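Local coordinates for BH0493 protein (Bacillus halodurans C-125, PDB 2QEE), which binds zinc and probably acts as a metal-dependent hydrolase of the amidohydrolase superfamily, at residues W81-L84 with F85-S89; P90-E93 with A94-G97; D62-I65 with E66-W69; G106-P109 with A110-D113. All blocks are in the same frame, centred on the assembly; numbering follows the deposited sequence.

Contact 1 of 4, residues W81-L84 with F85-S89; sequences WEEL and FIKRS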
ATOM      1  N   TRP C  81      30.937   1.898 -10.057  1.00 18.03           N
ATOM      2  CA  TRP C  81      31.567   1.155  -8.975  1.00 17.65           C
ATOM      3  C   TRP C  81      32.019   2.089  -7.854  1.00 17.79           C
ATOM      4  O   TRP C  81      31.684   1.911  -6.678  1.00 16.35           O
ATOM      5  CB  TRP C  81      32.758   0.328  -9.501  1.00 17.31           C
ATOM      6  CG  TRP C  81      33.335  -0.584  -8.493  1.00 20.13           C
ATOM      7  CD1 TRP C  81      34.524  -0.437  -7.839  1.00 20.73           C
ATOM      8  CD2 TRP C  81      32.795  -1.845  -8.058  1.00 19.87           C
ATOM      9  NE1 TRP C  81      34.763  -1.510  -7.022  1.00 22.34           N
ATOM     10  CE2 TRP C  81      33.726  -2.404  -7.148  1.00 19.26           C
ATOM     11  CE3 TRP C  81      31.644  -2.564  -8.381  1.00 20.72           C
ATOM     12  CZ2 TRP C  81      33.510  -3.639  -6.520  1.00 23.06           C
ATOM     13  CZ3 TRP C  81      31.421  -3.795  -7.762  1.00 18.62           C
ATOM     14  CH2 TRP C  81      32.338  -4.306  -6.822  1.00 21.27           C
ATOM     15  N   GLU C  82      32.794   3.109  -8.209  1.00 16.75           N
ATOM     16  CA  GLU C  82      33.268   4.062  -7.214  1.00 17.29           C
ATOM     17  C   GLU C  82      32.116   4.782  -6.470  1.00 17.94           C
ATOM     18  O   GLU C  82      32.148   4.860  -5.242  1.00 18.20           O
ATOM     19  CB  GLU C  82      34.209   5.077  -7.897  1.00 18.09           C
ATOM     20  CG  GLU C  82      34.754   6.146  -6.981  1.00 30.00           C
ATOM     21  CD  GLU C  82      35.762   5.637  -5.940  1.00 28.63           C
ATOM     22  OE1 GLU C  82      36.285   4.490  -6.062  1.00 31.62           O
ATOM     23  OE2 GLU C  82      35.999   6.395  -4.977  1.00 35.84           O
ATOM     24  N   GLU C  83      31.102   5.249  -7.201  1.00 18.40           N
ATOM     25  CA  GLU C  83      30.084   6.122  -6.609  1.00 17.86           C
ATOM     26  C   GLU C  83      29.065   5.332  -5.781  1.00 18.73           C
ATOM     27  O   GLU C  83      28.606   5.832  -4.777  1.00 16.89           O
ATOM     28  CB  GLU C  83      29.308   6.871  -7.692  1.00 18.21           C
ATOM     29  CG  GLU C  83      30.219   7.871  -8.517  1.00 16.25           C
ATOM     30  CD  GLU C  83      30.377   9.233  -7.831  1.00 30.18           C
ATOM     31  OE1 GLU C  83      29.875   9.427  -6.713  1.00 25.49           O
ATOM     32  OE2 GLU C  83      30.982  10.159  -8.445  1.00 29.18           O
ATOM     33  N   LEU C  84      28.731   4.125  -6.232  1.00 18.94           N
ATOM     34  CA  LEU C  84      27.626   3.360  -5.556  1.00 16.66           C
ATOM     35  C   LEU C  84      28.112   2.202  -4.690  1.00 17.25           C
ATOM     36  O   LEU C  84      27.342   1.658  -3.902  1.00 16.60           O
ATOM     37  CB  LEU C  84      26.706   2.782  -6.608  1.00 16.26           C
ATOM     38  CG  LEU C  84      25.920   3.742  -7.494  1.00 15.92           C
ATOM     39  CD1 LEU C  84      24.972   2.981  -8.338  1.00 13.21           C
ATOM     40  CD2 LEU C  84      25.217   4.890  -6.692  1.00 18.64           C
ATOM     41  N   PHE C  85      29.357   1.777  -4.858  1.00 15.97           N
ATOM     42  CA  PHE C  85      29.881   0.699  -4.035  1.00 16.17           C
ATOM     43  C   PHE C  85      30.981   1.145  -3.070  1.00 16.50           C
ATOM     44  O   PHE C  85      31.109   0.592  -1.954  1.00 14.87           O
ATOM     45  CB  PHE C  85      30.397  -0.469  -4.905  1.00 15.12           C
ATOM     46  CG  PHE C  85      29.343  -1.123  -5.748  1.00 15.49           C
ATOM     47  CD1 PHE C  85      28.942  -2.424  -5.448  1.00 13.26           C
ATOM     48  CD2 PHE C  85      28.775  -0.464  -6.853  1.00 13.36           C
ATOM     49  CE1 PHE C  85      27.938  -3.074  -6.192  1.00 12.52           C
ATOM     50  CE2 PHE C  85      27.814  -1.077  -7.631  1.00 13.31           C
ATOM     51  CZ  PHE C  85      27.395  -2.412  -7.296  1.00 12.83           C
ATOM     52  N   ILE C  86      31.864   2.048  -3.529  1.00 16.80           N
ATOM     53  CA  ILE C  86      32.990   2.459  -2.686  1.00 18.45           C
ATOM     54  C   ILE C  86      32.664   3.668  -1.791  1.00 17.07           C
ATOM     55  O   ILE C  86      32.930   3.649  -0.593  1.00 18.32           O
ATOM     56  CB  ILE C  86      34.298   2.710  -3.580  1.00 16.38           C
ATOM     57  CG1 ILE C  86      34.618   1.483  -4.433  1.00 17.58           C
ATOM     58  CG2 ILE C  86      35.489   3.097  -2.741  1.00 20.40           C
ATOM     59  CD1 ILE C  86      34.742   0.137  -3.595  1.00 20.76           C
ATOM     60  N   LYS C  87      32.085   4.731  -2.359  1.00 16.88           N
ATOM     61  CA  LYS C  87      31.809   5.972  -1.629  1.00 15.99           C
ATOM     62  C   LYS C  87      30.531   5.907  -0.791  1.00 17.92           C
ATOM     63  O   LYS C  87      30.333   6.748   0.064  1.00 17.14           O
ATOM     64  CB  LYS C  87      31.629   7.133  -2.635  1.00 16.17           C
ATOM     65  CG  LYS C  87      32.987   7.519  -3.340  1.00 18.18           C
ATOM     66  CD  LYS C  87      32.633   8.632  -4.332  1.00 25.75           C
ATOM     67  CE  LYS C  87      33.858   9.246  -4.960  1.00 33.00           C
ATOM     68  NZ  LYS C  87      33.435  10.577  -5.551  1.00 37.64           N
ATOM     69  N   ARG C  88      29.611   4.994  -1.149  1.00 16.64           N
ATOM     70  CA  ARG C  88      28.503   4.628  -0.266  1.00 17.62           C
ATOM     71  C   ARG C  88      28.360   3.096  -0.288  1.00 16.81           C
ATOM     72  O   ARG C  88      28.810   2.441  -1.237  1.00 17.47           O
ATOM     73  CB  ARG C  88      27.166   5.299  -0.666  1.00 17.45           C
ATOM     74  CG  ARG C  88      27.162   6.814  -0.667  1.00 18.66           C
ATOM     75  CD  ARG C  88      27.657   7.313  -2.052  1.00 19.52           C
ATOM     76  NE  ARG C  88      28.089   8.734  -2.026  1.00 18.01           N
ATOM     77  CZ  ARG C  88      28.600   9.338  -3.115  1.00 17.98           C
ATOM     78  NH1 ARG C  88      28.767   8.639  -4.236  1.00 18.57           N
ATOM     79  NH2 ARG C  88      28.959  10.630  -3.065  1.00 22.52           N
ATOM     80  N   SER C  89      27.780   2.518   0.763  1.00 15.72           N
ATOM     81  CA  SER C  89      27.622   1.044   0.749  1.00 15.87           C
ATOM     82  C   SER C  89      26.597   0.645  -0.298  1.00 14.83           C
ATOM     83  O   SER C  89      25.593   1.332  -0.439  1.00 15.38           O
ATOM     84  CB  SER C  89      27.213   0.503   2.140  1.00 15.19           C
ATOM     85  OG  SER C  89      28.281   0.745   3.068  1.00 17.03           O
TER
HETATM   86  O   HOH W   1      30.230  11.705  -5.438  1.00 27.75           O
HETATM   87  O   HOH W   2      33.674   9.206  -8.639  1.00 43.37           O
HETATM   88  O   HOH W   3      25.234   2.910  -2.694  1.00 16.50           O
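Phe-85 lies one helical turn beyond Trp-81 and stacks on it in an offset pair: the phenyl centroid stands 4.5 Å from that of the Trp-81 six-membered ring, with the planes 17° apart. The offset brings CB of Phe-85 over the centre of that ring, while Trp-81 CZ3 comes within 3.7 Å of Phe-85 CD1. Trp-81 holds CG anti to its backbone N (chi1 -173°), which swings the indole to the carbonyl side. Ile-86 is the bump that fills the hollow between the pyrrole end of Trp-81 and the bent side chain of Glu-82: its CD1 approaches Trp-81 NE1 to 3.8 Å and its CB rests against Glu-82 OE1. The helix here widens into a pi-type turn: Lys-87 N bonds to Glu-82 O at 2.9 Å, and Trp-81 O accepts from both Phe-85 N and Ile-86 N. Arg-88 curls back along Glu-83, NH1 donating to OE1 (2.8 Å) and to the backbone O of Glu-83 (2.9 Å), carboxylate and guanidinium nearly coplanar at 8°. Glu-83 OE2 bonds to Thr-61. Helix 73-86 sets Phe-85 against helices 44-48 and 93-104 and Leu-84 against helix 51-58, while Trp-391 of the second subunit packs against both Trp-81 and Phe-85.

Contact 2 of 4, residues P90-E93 with A94-G97; sequences PVSE and ACRG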
ATOM      1  N   PRO C  90      26.845  -0.452  -1.068  1.00 15.67           N
ATOM      2  CA  PRO C  90      25.984  -0.892  -2.143  1.00 13.74           C
ATOM      3  C   PRO C  90      24.731  -1.602  -1.603  1.00 14.29           C
ATOM      4  O   PRO C  90      24.494  -2.758  -1.967  1.00 15.62           O
ATOM      5  CB  PRO C  90      26.850  -1.880  -2.917  1.00 12.43           C
ATOM      6  CG  PRO C  90      27.837  -2.433  -1.969  1.00 14.66           C
ATOM      7  CD  PRO C  90      28.090  -1.260  -1.004  1.00 16.22           C
ATOM      8  N   VAL C  91      23.926  -0.855  -0.838  1.00 12.28           N
ATOM      9  CA  VAL C  91      22.725  -1.460  -0.185  1.00 13.84           C
ATOM     10  C   VAL C  91      21.461  -1.524  -1.018  1.00 15.24           C
ATOM     11  O   VAL C  91      20.519  -2.278  -0.624  1.00 14.44           O
ATOM     12  CB  VAL C  91      22.360  -0.785   1.157  1.00 13.82           C
ATOM     13  CG1 VAL C  91      23.482  -1.093   2.271  1.00 13.57           C
ATOM     14  CG2 VAL C  91      22.178   0.731   0.963  1.00 16.21           C
ATOM     15  N   SER C  92      21.351  -0.734  -2.085  1.00 13.01           N
ATOM     16  CA  SER C  92      20.142  -0.825  -2.948  1.00 12.94           C
ATOM     17  C   SER C  92      19.985  -2.219  -3.541  1.00 12.85           C
ATOM     18  O   SER C  92      20.958  -2.988  -3.629  1.00 13.85           O
ATOM     19  CB  SER C  92      20.138   0.208  -4.075  1.00 15.38           C
ATOM     20  OG  SER C  92      21.028  -0.222  -5.099  1.00 14.87           O
ATOM     21  N   GLU C  93      18.749  -2.527  -3.975  1.00 13.37           N
ATOM     22  CA  GLU C  93      18.513  -3.837  -4.561  1.00 12.61           C
ATOM     23  C   GLU C  93      19.386  -4.127  -5.804  1.00 13.64           C
ATOM     24  O   GLU C  93      19.935  -5.240  -5.943  1.00 13.14           O
ATOM     25  CB  GLU C  93      17.032  -3.989  -4.904  1.00 11.92           C
ATOM     26  CG  GLU C  93      16.616  -5.237  -5.639  1.00 12.51           C
ATOM     27  CD  GLU C  93      16.929  -6.588  -4.930  1.00 13.69           C
ATOM     28  OE1 GLU C  93      17.310  -6.640  -3.752  1.00 12.95           O
ATOM     29  OE2 GLU C  93      16.822  -7.595  -5.661  1.00 16.11           O
ATOM     30  N   ALA C  94      19.467  -3.146  -6.715  1.00 14.41           N
ATOM     31  CA  ALA C  94      20.244  -3.299  -7.946  1.00 13.68           C
ATOM     32  C   ALA C  94      21.749  -3.442  -7.661  1.00 12.03           C
ATOM     33  O   ALA C  94      22.436  -4.280  -8.266  1.00 13.37           O
ATOM     34  CB  ALA C  94      19.944  -2.129  -8.879  1.00 12.13           C
ATOM     35  N   CYS C  95      22.250  -2.723  -6.653  1.00 12.51           N
ATOM     36  CA  CYS C  95      23.665  -2.864  -6.309  1.00 14.42           C
ATOM     37  C   CYS C  95      23.901  -4.209  -5.603  1.00 15.50           C
ATOM     38  O   CYS C  95      24.867  -4.935  -5.935  1.00 14.64           O
ATOM     39  CB  CYS C  95      24.119  -1.730  -5.423  1.00 16.11           C
ATOM     40  SG  CYS C  95      24.205  -0.142  -6.316  1.00 17.55           S
ATOM     41  N   ARG C  96      23.042  -4.570  -4.625  1.00 13.69           N
ATOM     42  CA  ARG C  96      23.117  -5.895  -4.025  1.00 14.32           C
ATOM     43  C   ARG C  96      23.158  -6.972  -5.113  1.00 12.20           C
ATOM     44  O   ARG C  96      23.969  -7.962  -5.033  1.00 14.09           O
ATOM     45  CB  ARG C  96      21.900  -6.127  -3.146  1.00 14.57           C
ATOM     46  CG  ARG C  96      21.746  -7.511  -2.519  1.00 12.10           C
ATOM     47  CD  ARG C  96      20.204  -7.674  -2.215  1.00 12.63           C
ATOM     48  NE  ARG C  96      19.989  -8.997  -1.649  1.00 13.94           N
ATOM     49  CZ  ARG C  96      18.800  -9.564  -1.507  1.00 14.45           C
ATOM     50  NH1 ARG C  96      17.694  -8.934  -1.917  1.00 12.46           N
ATOM     51  NH2 ARG C  96      18.723 -10.773  -0.976  1.00 14.68           N
ATOM     52  N   GLY C  97      22.274  -6.846  -6.088  1.00 12.67           N
ATOM     53  CA  GLY C  97      22.218  -7.827  -7.171  1.00 14.36           C
ATOM     54  C   GLY C  97      23.563  -8.044  -7.877  1.00 14.60           C
ATOM     55  O   GLY C  97      23.935  -9.188  -8.133  1.00 13.37           O
TER
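The start of helix 93-104 is capped by Ser-92, which holds the N-cap position and takes the N-H of Cys-95 on its OG, the OG to N distance being 3.2 Å and the N-H...O angle 159°. The chi1 of Ser-92 (77°) places OG between the backbone N and the carbonyl carbon, turned back over the first turn. OG is held from outside as well, by a hydrogen bond to Glu-56, so helix 51-58 is tied into the cap. Ser-92 O then receives Arg-96 N at 2.8 Å, and Gly-97 N reaches Glu-93 O, the first regular rungs of the helix. Within this N-terminal turn Glu-93 and Arg-96 form an i to i+3 salt bridge: Glu-93 OE1 offers its syn lone pair to Arg-96 NH1 at 3.0 Å. The oxygen lies close to the guanidinium plane, at its edge, yet the carboxylate is turned 72° against that plane, consistent with a bridge made by one oxygen. The other oxygen, OE2, bonds to His-370 on helix 363-388. An alanine in place of Glu-93 would probably leave both Arg-96 NH1 and His-370 without this carboxylate partner and let the guanidinium turn more freely. Nearer the loop, Pro-90 CB packs on Cys-95 CB at 3.7 Å, and the proline also touches Phe-85 of helix 73-86 and, across the interface, Trp-391 of the second subunit.

Contact 3 of 4, residues D62-I65 with E66-W69; sequences DVSI and EAFW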
ATOM      1  N   ASP C  62      28.818  13.994  -9.608  1.00 27.27           N
ATOM      2  CA  ASP C  62      28.900  15.336 -10.185  1.00 31.12           C
ATOM      3  C   ASP C  62      29.200  15.297 -11.681  1.00 29.80           C
ATOM      4  O   ASP C  62      29.132  16.333 -12.348  1.00 29.19           O
ATOM      5  CB  ASP C  62      29.954  16.167  -9.461  1.00 34.20           C
ATOM      6  CG  ASP C  62      29.731  16.186  -7.959  1.00 52.41           C
ATOM      7  OD1 ASP C  62      28.695  16.722  -7.497  1.00 47.55           O
ATOM      8  OD2 ASP C  62      30.581  15.635  -7.238  1.00 52.35           O
ATOM      9  N   VAL C  63      29.498  14.113 -12.213  1.00 27.22           N
ATOM     10  CA  VAL C  63      29.682  13.947 -13.644  1.00 25.79           C
ATOM     11  C   VAL C  63      28.346  14.239 -14.348  1.00 26.67           C
ATOM     12  O   VAL C  63      27.273  13.740 -13.931  1.00 25.60           O
ATOM     13  CB  VAL C  63      30.205  12.514 -13.974  1.00 25.52           C
ATOM     14  CG1 VAL C  63      30.190  12.209 -15.462  1.00 27.93           C
ATOM     15  CG2 VAL C  63      31.611  12.297 -13.411  1.00 27.54           C
ATOM     16  N   SER C  64      28.373  15.035 -15.416  1.00 24.51           N
ATOM     17  CA  SER C  64      27.136  15.364 -16.119  1.00 24.87           C
ATOM     18  C   SER C  64      26.618  14.174 -16.913  1.00 23.94           C
ATOM     19  O   SER C  64      27.384  13.305 -17.316  1.00 23.31           O
ATOM     20  CB  SER C  64      27.369  16.546 -17.083  1.00 27.06           C
ATOM     21  OG  SER C  64      27.960  16.080 -18.286  1.00 34.67           O
ATOM     22  N   ILE C  65      25.324  14.155 -17.198  1.00 25.24           N
ATOM     23  CA  ILE C  65      24.773  13.077 -18.014  1.00 25.91           C
ATOM     24  C   ILE C  65      25.445  12.969 -19.394  1.00 27.74           C
ATOM     25  O   ILE C  65      25.722  11.860 -19.881  1.00 27.21           O
ATOM     26  CB  ILE C  65      23.187  13.118 -18.122  1.00 27.50           C
ATOM     27  CG1 ILE C  65      22.639  11.833 -18.765  1.00 29.04           C
ATOM     28  CG2 ILE C  65      22.689  14.334 -18.895  1.00 32.04           C
ATOM     29  CD1 ILE C  65      22.994  10.507 -17.958  1.00 32.52           C
ATOM     30  N   GLU C  66      25.712  14.124 -20.019  1.00 29.04           N
ATOM     31  CA  GLU C  66      26.425  14.157 -21.305  1.00 29.85           C
ATOM     32  C   GLU C  66      27.812  13.510 -21.165  1.00 27.71           C
ATOM     33  O   GLU C  66      28.203  12.682 -21.990  1.00 28.19           O
ATOM     34  CB  GLU C  66      26.538  15.615 -21.817  1.00 30.87           C
ATOM     35  CG  GLU C  66      25.192  16.315 -22.030  1.00 46.89           C
ATOM     36  CD  GLU C  66      24.507  16.749 -20.725  1.00 38.89           C
ATOM     37  OE1 GLU C  66      25.208  17.019 -19.720  1.00 48.51           O
ATOM     38  OE2 GLU C  66      23.258  16.841 -20.719  1.00 50.06           O
ATOM     39  N   ALA C  67      28.551  13.866 -20.117  1.00 26.78           N
ATOM     40  CA  ALA C  67      29.884  13.336 -19.934  1.00 27.39           C
ATOM     41  C   ALA C  67      29.777  11.827 -19.727  1.00 28.68           C
ATOM     42  O   ALA C  67      30.573  11.057 -20.273  1.00 28.14           O
ATOM     43  CB  ALA C  67      30.582  13.995 -18.763  1.00 28.04           C
ATOM     44  N   PHE C  68      28.745  11.392 -18.980  1.00 28.48           N
ATOM     45  CA  PHE C  68      28.535   9.958 -18.745  1.00 26.80           C
ATOM     46  C   PHE C  68      28.373   9.166 -20.055  1.00 24.47           C
ATOM     47  O   PHE C  68      29.041   8.142 -20.278  1.00 24.58           O
ATOM     48  CB  PHE C  68      27.340   9.721 -17.779  1.00 25.71           C
ATOM     49  CG  PHE C  68      27.098   8.268 -17.484  1.00 21.99           C
ATOM     50  CD1 PHE C  68      27.833   7.617 -16.498  1.00 23.00           C
ATOM     51  CD2 PHE C  68      26.162   7.542 -18.219  1.00 26.69           C
ATOM     52  CE1 PHE C  68      27.643   6.238 -16.267  1.00 25.51           C
ATOM     53  CE2 PHE C  68      25.968   6.176 -17.981  1.00 22.46           C
ATOM     54  CZ  PHE C  68      26.700   5.540 -17.002  1.00 22.56           C
ATOM     55  N   TRP C  69      27.506   9.639 -20.933  1.00 24.73           N
ATOM     56  CA  TRP C  69      27.208   8.914 -22.151  1.00 27.76           C
ATOM     57  C   TRP C  69      28.407   8.922 -23.100  1.00 29.25           C
ATOM     58  O   TRP C  69      28.534   8.031 -23.957  1.00 29.70           O
ATOM     59  CB  TRP C  69      25.985   9.509 -22.813  1.00 29.72           C
ATOM     60  CG  TRP C  69      24.701   9.202 -22.091  1.00 26.84           C
ATOM     61  CD1 TRP C  69      23.717  10.094 -21.758  1.00 32.88           C
ATOM     62  CD2 TRP C  69      24.270   7.920 -21.605  1.00 31.10           C
ATOM     63  NE1 TRP C  69      22.687   9.434 -21.107  1.00 27.63           N
ATOM     64  CE2 TRP C  69      23.009   8.105 -20.996  1.00 28.45           C
ATOM     65  CE3 TRP C  69      24.826   6.627 -21.630  1.00 28.53           C
ATOM     66  CZ2 TRP C  69      22.302   7.049 -20.401  1.00 29.17           C
ATOM     67  CZ3 TRP C  69      24.132   5.587 -21.036  1.00 29.32           C
ATOM     68  CH2 TRP C  69      22.871   5.798 -20.447  1.00 29.50           C
TER
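Ile-65 lays its ethyl branch beside the pyrrole part of Trp-69, one turn further on, the two side chains running the same way. CG1 of Ile-65 is 3.6 Å from Trp-69 CD1, and its CD1 is 3.3 Å from Trp-69 NE1. The branch gets there with CG1 anti to the backbone N (chi1 -169°), which leaves CG2 facing Glu-66, whose OE2 lies 3.2 Å from it. Trp-69 NE1 itself donates to Ala-270 O, so the indole is fixed by a hydrogen bond as well as by packing. Replacing Ile-65 with an alanine is likely to open a gap beside the indole and leave Trp-69 with less apolar support around its NE1 edge. Just before Ile-65 in the chain, Ser-64 OG accepts from Ala-67 N at 2.9 Å with an N-H...O angle of 162°, while Ser-64 O takes Phe-68 N. Val-63 CG1 touches Ala-67 CB at 3.8 Å and, more distantly, Phe-68 CB at 4.4 Å. A serine N-cap, with an apolar residue just before it reaching the fourth residue after it, fits a capped helix start with a loose hydrophobic staple, here opening helix 65-70.

Contact 4 of 4, residues G106-P109 with A110-D113; sequences GLDP and ATRD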
ATOM      1  N   GLY C 106      31.621 -17.460  -8.467  1.00 23.79           N
ATOM      2  CA  GLY C 106      32.840 -17.880  -7.795  1.00 25.75           C
ATOM      3  C   GLY C 106      33.830 -16.742  -7.691  1.00 26.51           C
ATOM      4  O   GLY C 106      34.989 -16.957  -7.294  1.00 29.04           O
ATOM      5  N   LEU C 107      33.382 -15.514  -7.990  1.00 23.76           N
ATOM      6  CA  LEU C 107      34.237 -14.362  -7.719  1.00 22.25           C
ATOM      7  C   LEU C 107      34.081 -13.918  -6.257  1.00 23.89           C
ATOM      8  O   LEU C 107      33.186 -14.365  -5.527  1.00 25.62           O
ATOM      9  CB  LEU C 107      34.039 -13.251  -8.740  1.00 20.90           C
ATOM     10  CG  LEU C 107      34.107 -13.759 -10.199  1.00 20.20           C
ATOM     11  CD1 LEU C 107      33.705 -12.777 -11.215  1.00 16.85           C
ATOM     12  CD2 LEU C 107      35.567 -14.202 -10.557  1.00 21.75           C
ATOM     13  N   ASP C 108      34.958 -13.044  -5.801  1.00 21.53           N
ATOM     14  CA  ASP C 108      34.951 -12.702  -4.407  1.00 21.04           C
ATOM     15  C   ASP C 108      34.670 -11.204  -4.197  1.00 20.32           C
ATOM     16  O   ASP C 108      35.542 -10.367  -4.404  1.00 19.96           O
ATOM     17  CB  ASP C 108      36.305 -13.107  -3.826  1.00 24.05           C
ATOM     18  CG  ASP C 108      36.423 -12.860  -2.349  1.00 33.42           C
ATOM     19  OD1 ASP C 108      35.412 -12.521  -1.673  1.00 32.58           O
ATOM     20  OD2 ASP C 108      37.569 -13.024  -1.858  1.00 39.79           O
ATOM     21  N   PRO C 109      33.418 -10.849  -3.835  1.00 19.65           N
ATOM     22  CA  PRO C 109      33.129  -9.433  -3.585  1.00 17.30           C
ATOM     23  C   PRO C 109      33.958  -8.786  -2.497  1.00 19.55           C
ATOM     24  O   PRO C 109      34.121  -7.563  -2.491  1.00 21.98           O
ATOM     25  CB  PRO C 109      31.627  -9.417  -3.222  1.00 18.59           C
ATOM     26  CG  PRO C 109      31.100 -10.704  -3.917  1.00 21.17           C
ATOM     27  CD  PRO C 109      32.207 -11.701  -3.720  1.00 20.47           C
ATOM     28  N   ALA C 110      34.521  -9.600  -1.602  1.00 19.91           N
ATOM     29  CA  ALA C 110      35.302  -9.097  -0.483  1.00 22.42           C
ATOM     30  C   ALA C 110      36.517  -8.294  -0.907  1.00 24.09           C
ATOM     31  O   ALA C 110      36.913  -7.385  -0.191  1.00 25.46           O
ATOM     32  CB  ALA C 110      35.746 -10.241   0.416  1.00 21.82           C
ATOM     33  N   THR C 111      37.110  -8.632  -2.058  1.00 22.54           N
ATOM     34  CA  THR C 111      38.346  -7.987  -2.469  1.00 22.68           C
ATOM     35  C   THR C 111      38.069  -6.630  -3.100  1.00 23.58           C
ATOM     36  O   THR C 111      38.958  -5.749  -3.160  1.00 25.54           O
ATOM     37  CB  THR C 111      39.102  -8.821  -3.515  1.00 20.73           C
ATOM     38  OG1 THR C 111      38.273  -8.991  -4.668  1.00 21.91           O
ATOM     39  CG2 THR C 111      39.535 -10.180  -2.938  1.00 27.79           C
ATOM     40  N   ARG C 112      36.848  -6.480  -3.622  1.00 21.05           N
ATOM     41  CA  ARG C 112      36.430  -5.317  -4.424  1.00 21.04           C
ATOM     42  C   ARG C 112      37.302  -5.107  -5.654  1.00 22.84           C
ATOM     43  O   ARG C 112      37.464  -3.977  -6.102  1.00 24.14           O
ATOM     44  CB  ARG C 112      36.408  -4.040  -3.601  1.00 19.83           C
ATOM     45  CG  ARG C 112      35.701  -4.210  -2.248  1.00 22.38           C
ATOM     46  CD  ARG C 112      35.627  -2.915  -1.459  1.00 20.73           C
ATOM     47  NE  ARG C 112      34.838  -3.126  -0.255  1.00 18.94           N
ATOM     48  CZ  ARG C 112      34.498  -2.158   0.591  1.00 18.11           C
ATOM     49  NH1 ARG C 112      34.918  -0.892   0.381  1.00 17.84           N
ATOM     50  NH2 ARG C 112      33.745  -2.469   1.657  1.00 17.45           N
ATOM     51  N   ASP C 113      37.834  -6.198  -6.184  1.00 23.29           N
ATOM     52  CA  ASP C 113      38.841  -6.109  -7.265  1.00 24.37           C
ATOM     53  C   ASP C 113      38.189  -6.228  -8.629  1.00 21.87           C
ATOM     54  O   ASP C 113      38.139  -7.295  -9.214  1.00 22.07           O
ATOM     55  CB  ASP C 113      39.904  -7.185  -7.040  1.00 25.96           C
ATOM     56  CG  ASP C 113      41.157  -6.968  -7.883  1.00 34.70           C
ATOM     57  OD1 ASP C 113      41.112  -6.204  -8.866  1.00 29.37           O
ATOM     58  OD2 ASP C 113      42.174  -7.605  -7.552  1.00 31.86           O
TER
HETATM   59  O   HOH W   4      33.833  -5.878  -0.023  1.00 20.61           O
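Thr-111 folds back over Asp-108, and its branches can be traced outward from CB, which stands 4.0 Å from Asp-108 O. From there OG1 comes to 3.1 Å from the same carbonyl oxygen, Asp-108 O, which also bonds to Tyr-117 OH. OG1 in turn accepts the N-H of Asp-113 at 3.2 Å from OG1 to N, two residues on, which defines an ST turn. With chi1 at 60°, OG1 sits between backbone N and carbonyl carbon, and the methyl CG2 is left to meet Asp-108 OD2 at 3.6 Å. The other carboxylate oxygen of Asp-108, OD1, accepts from Ala-110 N at 3.1 Å; this bond two residues ahead makes an Asx turn, although the donor approaches from well above the carboxylate plane, 59° out of it. The backbone supports the same tight bend: Thr-111 N reaches Asp-108 O in a weak bond, and Arg-112 N reaches Pro-109 O at 3.1 Å. Water 4 links that Pro-109 oxygen to Arg-112 NE, lying in the guanidinium plane at 2.9 Å from NE. The far nitrogens of Arg-112 cross to the second subunit, NH1 in a salt bridge with Glu-397 and NH2 on the backbone oxygen of Glu-392. These successive turns make up the connection between two helices: Gly-106, with positive phi, closes helix 93-104 in a Schellman motif, Asp-113 caps helix 114-122 through Val-116 N, and Arg-112 leans on Trp-81 and Ile-86 of helix 73-86.

In the fold
Along the chain the contacts run in the order 3, 1, 2, 4. Contacts 1 and 2 touch directly, Phe-85 CD1 lying 3.3 Å from Pro-90 CB. Contact 4 meets contact 1 where Ile-86 CD1 is 3.8 Å from Arg-112 CD. Contacts 1, 2 and 4 share Trp-391 of the second subunit, whereas contact 3 touches no other chain, its nearest atoms about 5 Å from contact 1. Contact 2 lies near the metal region: the side chain of Glu-93 is about 12 Å from that of the zinc ligand Asp-357 and about 9 Å from that of Glu-334, a metal ligand of this protein with none bound in this chain. The other three lie away from these sites.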